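Local coordinates for protein spherulin-3A (Physarum polycephalum, PDB 1HDF) that serves as a structural protein, a calcium-binding single-domain member of the beta/gamma-crystallin family that forms dimers, at residues Asn9-Phe23 with Val46-Ala58. Residues are numbered along the deposited sequence; the frame is centred on the assembly and turned at random.
Sequences NPAKGEVFLYKHVNF and VVSSVKVGPNTKA. With CA (calcium ion), chain C.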
loop_
_atom_site.group_PDB
_atom_site.type_symbol
_atom_site.label_atom_id
_atom_site.label_comp_id
_atom_site.label_asym_id
_atom_site.label_seq_id
_atom_site.Cartn_x
_atom_site.Cartn_y
_atom_site.Cartn_z
ATOM N N ASN A 9 -17.161 -18.276 -1.014
ATOM C CA ASN A 9 -16.180 -18.120 0.047
ATOM C C ASN A 9 -15.031 -17.236 -0.406
ATOM O O ASN A 9 -14.675 -17.220 -1.582
ATOM C CB ASN A 9 -15.669 -19.487 0.502
ATOM C CG ASN A 9 -16.743 -20.296 1.192
ATOM O OD1 ASN A 9 -17.461 -19.784 2.052
ATOM N ND2 ASN A 9 -16.860 -21.566 0.823
ATOM N N PRO A 10 -14.436 -16.488 0.531
ATOM C CA PRO A 10 -13.323 -15.589 0.224
ATOM C C PRO A 10 -12.065 -16.272 -0.305
ATOM O O PRO A 10 -11.747 -17.403 0.060
ATOM C CB PRO A 10 -13.081 -14.871 1.553
ATOM C CG PRO A 10 -13.457 -15.907 2.571
ATOM C CD PRO A 10 -14.698 -16.537 1.982
ATOM N N ALA A 11 -11.363 -15.569 -1.186
ATOM C CA ALA A 11 -10.118 -16.060 -1.762
ATOM C C ALA A 11 -9.003 -15.360 -0.995
ATOM O O ALA A 11 -9.265 -14.433 -0.225
ATOM C CB ALA A 11 -10.046 -15.702 -3.245
ATOM N N LYS A 12 -7.765 -15.789 -1.212
ATOM C CA LYS A 12 -6.621 -15.195 -0.529
ATOM C C LYS A 12 -6.669 -13.665 -0.514
ATOM O O LYS A 12 -6.817 -13.027 -1.557
ATOM C CB LYS A 12 -5.317 -15.660 -1.184
ATOM C CG LYS A 12 -4.076 -14.992 -0.606
ATOM C CD LYS A 12 -2.803 -15.488 -1.268
ATOM C CE LYS A 12 -1.592 -14.854 -0.619
ATOM N NZ LYS A 12 -0.315 -15.319 -1.238
ATOM N N GLY A 13 -6.544 -13.086 0.678
ATOM C CA GLY A 13 -6.566 -11.640 0.806
ATOM C C GLY A 13 -7.958 -11.035 0.885
ATOM O O GLY A 13 -8.108 -9.814 0.906
ATOM N N GLU A 14 -8.981 -11.883 0.921
ATOM C CA GLU A 14 -10.349 -11.386 1.010
ATOM C C GLU A 14 -11.009 -11.803 2.307
ATOM O O GLU A 14 -10.764 -12.891 2.829
ATOM C CB GLU A 14 -11.213 -11.913 -0.127
ATOM C CG GLU A 14 -10.620 -11.794 -1.502
ATOM C CD GLU A 14 -11.577 -12.306 -2.560
ATOM O OE1 GLU A 14 -12.163 -13.396 -2.370
ATOM O OE2 GLU A 14 -11.743 -11.614 -3.584
ATOM N N VAL A 15 -11.858 -10.922 2.815
ATOM C CA VAL A 15 -12.596 -11.185 4.033
ATOM C C VAL A 15 -14.027 -10.754 3.767
ATOM O O VAL A 15 -14.269 -9.638 3.310
ATOM C CB VAL A 15 -12.039 -10.382 5.223
ATOM C CG1 VAL A 15 -12.914 -10.619 6.454
ATOM C CG2 VAL A 15 -10.604 -10.803 5.507
ATOM N N PHE A 16 -14.968 -11.651 4.032
ATOM C CA PHE A 16 -16.375 -11.357 3.820
ATOM C C PHE A 16 -17.008 -11.016 5.151
ATOM O O PHE A 16 -16.935 -11.802 6.090
ATOM C CB PHE A 16 -17.107 -12.564 3.218
ATOM C CG PHE A 16 -16.727 -12.877 1.799
ATOM C CD1 PHE A 16 -15.997 -11.967 1.028
ATOM C CD2 PHE A 16 -17.126 -14.083 1.214
ATOM C CE1 PHE A 16 -15.670 -12.258 -0.311
ATOM C CE2 PHE A 16 -16.806 -14.385 -0.115
ATOM C CZ PHE A 16 -16.077 -13.469 -0.882
ATOM N N LEU A 17 -17.623 -9.840 5.221
ATOM C CA LEU A 17 -18.288 -9.373 6.429
ATOM C C LEU A 17 -19.796 -9.406 6.178
ATOM O O LEU A 17 -20.272 -8.869 5.182
ATOM C CB LEU A 17 -17.832 -7.947 6.761
ATOM C CG LEU A 17 -16.322 -7.759 6.978
ATOM C CD1 LEU A 17 -16.009 -6.294 7.280
ATOM C CD2 LEU A 17 -15.845 -8.668 8.126
ATOM N N TYR A 18 -20.540 -10.043 7.075
ATOM C CA TYR A 18 -21.987 -10.144 6.928
ATOM C C TYR A 18 -22.707 -9.430 8.061
ATOM O O TYR A 18 -22.299 -9.518 9.220
ATOM C CB TYR A 18 -22.415 -11.611 6.900
ATOM C CG TYR A 18 -21.697 -12.445 5.868
ATOM C CD1 TYR A 18 -20.394 -12.889 6.087
ATOM C CD2 TYR A 18 -22.321 -12.789 4.668
ATOM C CE1 TYR A 18 -19.728 -13.660 5.133
ATOM C CE2 TYR A 18 -21.670 -13.554 3.713
ATOM C CZ TYR A 18 -20.373 -13.984 3.947
ATOM O OH TYR A 18 -19.715 -14.713 2.982
ATOM N N LYS A 19 -23.793 -8.740 7.725
ATOM C CA LYS A 19 -24.557 -7.993 8.722
ATOM C C LYS A 19 -25.283 -8.879 9.738
ATOM O O LYS A 19 -25.435 -8.501 10.901
ATOM C CB LYS A 19 -25.559 -7.065 8.025
ATOM C CG LYS A 19 -26.244 -6.094 8.960
ATOM C CD LYS A 19 -27.056 -5.069 8.188
ATOM C CE LYS A 19 -27.706 -4.065 9.125
ATOM N NZ LYS A 19 -28.454 -3.019 8.361
ATOM N N HIS A 20 -25.737 -10.050 9.309
ATOM C CA HIS A 20 -26.420 -10.946 10.238
ATOM C C HIS A 20 -25.586 -12.184 10.491
ATOM O O HIS A 20 -24.624 -12.456 9.768
ATOM C CB HIS A 20 -27.795 -11.341 9.695
ATOM C CG HIS A 20 -28.734 -10.186 9.555
ATOM N ND1 HIS A 20 -29.929 -10.276 8.874
ATOM C CD2 HIS A 20 -28.641 -8.905 9.983
ATOM C CE1 HIS A 20 -30.530 -9.098 8.886
ATOM N NE2 HIS A 20 -29.768 -8.249 9.553
ATOM N N VAL A 21 -25.946 -12.934 11.525
ATOM C CA VAL A 21 -25.215 -14.147 11.844
ATOM C C VAL A 21 -25.441 -15.167 10.733
ATOM O O VAL A 21 -26.274 -14.964 9.849
ATOM C CB VAL A 21 -25.676 -14.736 13.187
ATOM C CG1 VAL A 21 -25.287 -13.807 14.315
ATOM C CG2 VAL A 21 -27.176 -14.940 13.165
ATOM N N ASN A 22 -24.679 -16.252 10.775
ATOM C CA ASN A 22 -24.782 -17.314 9.788
ATOM C C ASN A 22 -24.585 -16.834 8.356
ATOM O O ASN A 22 -25.137 -17.407 7.417
ATOM C CB ASN A 22 -26.126 -18.034 9.932
ATOM C CG ASN A 22 -26.398 -18.458 11.366
ATOM O OD1 ASN A 22 -25.521 -19.012 12.045
ATOM N ND2 ASN A 22 -27.614 -18.193 11.838
ATOM N N PHE A 23 -23.804 -15.772 8.198
ATOM C CA PHE A 23 -23.474 -15.237 6.881
ATOM C C PHE A 23 -24.667 -14.749 6.069
ATOM O O PHE A 23 -24.703 -14.910 4.850
ATOM C CB PHE A 23 -22.712 -16.310 6.095
ATOM C CG PHE A 23 -21.835 -17.185 6.963
ATOM C CD1 PHE A 23 -20.839 -16.626 7.764
ATOM C CD2 PHE A 23 -22.033 -18.560 7.011
ATOM C CE1 PHE A 23 -20.058 -17.424 8.604
ATOM C CE2 PHE A 23 -21.256 -19.368 7.851
ATOM C CZ PHE A 23 -20.268 -18.795 8.649
ATOM N N VAL A 46 -22.219 -3.186 12.676
ATOM C CA VAL A 46 -23.328 -4.059 12.270
ATOM C C VAL A 46 -22.914 -5.487 11.920
ATOM O O VAL A 46 -23.767 -6.354 11.760
ATOM C CB VAL A 46 -24.113 -3.494 11.053
ATOM C CG1 VAL A 46 -24.546 -2.047 11.336
ATOM C CG2 VAL A 46 -23.275 -3.602 9.785
ATOM N N VAL A 47 -21.612 -5.728 11.805
ATOM C CA VAL A 47 -21.104 -7.051 11.447
ATOM C C VAL A 47 -21.415 -8.121 12.498
ATOM O O VAL A 47 -21.182 -7.925 13.686
ATOM C CB VAL A 47 -19.575 -7.000 11.189
ATOM C CG1 VAL A 47 -19.045 -8.382 10.837
ATOM C CG2 VAL A 47 -19.285 -6.032 10.054
ATOM N N SER A 48 -21.932 -9.259 12.047
ATOM C CA SER A 48 -22.282 -10.338 12.956
ATOM C C SER A 48 -21.609 -11.676 12.656
ATOM O O SER A 48 -21.505 -12.515 13.544
ATOM C CB SER A 48 -23.799 -10.506 12.982
ATOM O OG SER A 48 -24.401 -9.315 13.468
ATOM N N SER A 49 -21.171 -11.875 11.411
ATOM C CA SER A 49 -20.483 -13.106 11.008
ATOM C C SER A 49 -19.336 -12.780 10.044
ATOM O O SER A 49 -19.373 -11.771 9.338
ATOM C CB SER A 49 -21.458 -14.101 10.359
ATOM O OG SER A 49 -22.006 -13.596 9.157
ATOM N N VAL A 50 -18.320 -13.640 10.011
ATOM C CA VAL A 50 -17.153 -13.399 9.164
ATOM C C VAL A 50 -16.555 -14.648 8.506
ATOM O O VAL A 50 -16.676 -15.754 9.020
ATOM C CB VAL A 50 -16.021 -12.723 9.990
ATOM C CG1 VAL A 50 -14.845 -12.354 9.085
ATOM C CG2 VAL A 50 -16.560 -11.501 10.707
ATOM N N LYS A 51 -15.898 -14.443 7.367
ATOM C CA LYS A 51 -15.224 -15.505 6.638
ATOM C C LYS A 51 -13.866 -14.967 6.196
ATOM O O LYS A 51 -13.783 -13.900 5.587
ATOM C CB LYS A 51 -16.026 -15.921 5.406
ATOM C CG LYS A 51 -17.246 -16.769 5.687
ATOM C CD LYS A 51 -17.906 -17.165 4.381
ATOM C CE LYS A 51 -18.953 -18.262 4.579
ATOM N NZ LYS A 51 -19.609 -18.631 3.283
ATOM N N VAL A 52 -12.802 -15.701 6.502
ATOM C CA VAL A 52 -11.457 -15.278 6.121
ATOM C C VAL A 52 -10.871 -16.270 5.117
ATOM O O VAL A 52 -10.908 -17.492 5.327
ATOM C CB VAL A 52 -10.519 -15.173 7.355
ATOM C CG1 VAL A 52 -9.220 -14.473 6.959
ATOM C CG2 VAL A 52 -11.204 -14.401 8.479
ATOM N N GLY A 53 -10.329 -15.735 4.026
ATOM C CA GLY A 53 -9.771 -16.580 2.987
ATOM C C GLY A 53 -8.480 -17.289 3.341
ATOM O O GLY A 53 -7.909 -17.055 4.408
ATOM N N PRO A 54 -7.997 -18.178 2.457
ATOM C CA PRO A 54 -6.753 -18.916 2.703
ATOM C C PRO A 54 -5.556 -17.972 2.796
ATOM O O PRO A 54 -5.613 -16.839 2.300
ATOM C CB PRO A 54 -6.663 -19.866 1.502
ATOM C CG PRO A 54 -7.393 -19.120 0.417
ATOM C CD PRO A 54 -8.593 -18.569 1.165
ATOM N N ASN A 55 -4.490 -18.442 3.444
ATOM C CA ASN A 55 -3.270 -17.659 3.616
ATOM C C ASN A 55 -3.553 -16.223 3.994
ATOM O O ASN A 55 -2.854 -15.311 3.552
ATOM C CB ASN A 55 -2.442 -17.680 2.335
ATOM C CG ASN A 55 -1.777 -19.008 2.110
ATOM O OD1 ASN A 55 -0.867 -19.129 1.292
ATOM N ND2 ASN A 55 -2.228 -20.023 2.838
ATOM N N THR A 56 -4.573 -16.022 4.816
ATOM C CA THR A 56 -4.940 -14.678 5.222
ATOM C C THR A 56 -5.226 -14.581 6.714
ATOM O O THR A 56 -5.763 -15.504 7.316
ATOM C CB THR A 56 -6.199 -14.205 4.459
ATOM O OG1 THR A 56 -5.981 -14.320 3.047
ATOM C CG2 THR A 56 -6.515 -12.757 4.802
ATOM N N LYS A 57 -4.851 -13.459 7.312
ATOM C CA LYS A 57 -5.130 -13.235 8.721
ATOM C C LYS A 57 -6.008 -11.997 8.754
ATOM O O LYS A 57 -5.863 -11.105 7.916
ATOM C CB LYS A 57 -3.852 -12.963 9.509
ATOM C CG LYS A 57 -3.596 -13.930 10.652
ATOM C CD LYS A 57 -3.195 -15.300 10.132
ATOM C CE LYS A 57 -2.538 -16.127 11.220
ATOM N NZ LYS A 57 -1.968 -17.384 10.662
ATOM N N ALA A 58 -6.926 -11.946 9.708
ATOM C CA ALA A 58 -7.794 -10.794 9.836
ATOM C C ALA A 58 -7.816 -10.345 11.289
ATOM O O ALA A 58 -7.936 -11.161 12.202
ATOM C CB ALA A 58 -9.190 -11.142 9.375
HETATM CA CA CA C . -25.415 -7.350 12.889
HETATM O O HOH W 1 -26.856 -5.348 12.568
HETATM O O HOH W 2 -27.397 -8.287 14.349
#
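Three aromatic rings line one side of the pairing between 9-23 and 46-58: K51 CE sits over one face of the F23 ring, 3.9 Å from its centroid, F23 CB rests on a face of the Y18 ring, whose edge meets S49 O, and P10 CB covers a face of F16. The framework is a Greek key of the beta/gamma-crystallin fold, in which strands 15-18 and 49-52 run antiparallel and illustrate how one sheet can carry two different surfaces. V15, L17, V50 and V52 share the inward surface, L17 lying alongside V50 and V15 alongside V52, and there V15 meets V96 and L17 meets M94 of the second sheet. On the aromatic side the extended K51 chain, its CG turned beside the backbone N (chi1 -75°), runs past the Y18 hydroxyl and places NZ 4.8 Å from the F23 centroid, a cation-pi contact, while donating a 2.7 Å hydrogen bond to N9 OD1. With an alanine here, N9 OD1 is likely to lose this donor and the F23 face the methylene and charge lying on it. S49 ties down the turn that follows strand 15-18: its OG, held between backbone N and carbonyl (chi1 64°), donates to H20 O in the carbonyl plane and accepts a weak bond from F23 N. Two residues, S48 and S49, stand opposite the single Y18, a classic beta bulge; Y18 O takes a nearly straight bond from S48 N and a weak one from S49 N. Beside it a calcium ion is bound by K19 O, V46 O, S48 OG, also hydrogen-bonded to N88, two waters and D89. At the far end, T56 OG1 accepts G13 N at 2.7 Å and donates to P54 O from above the carbonyl plane.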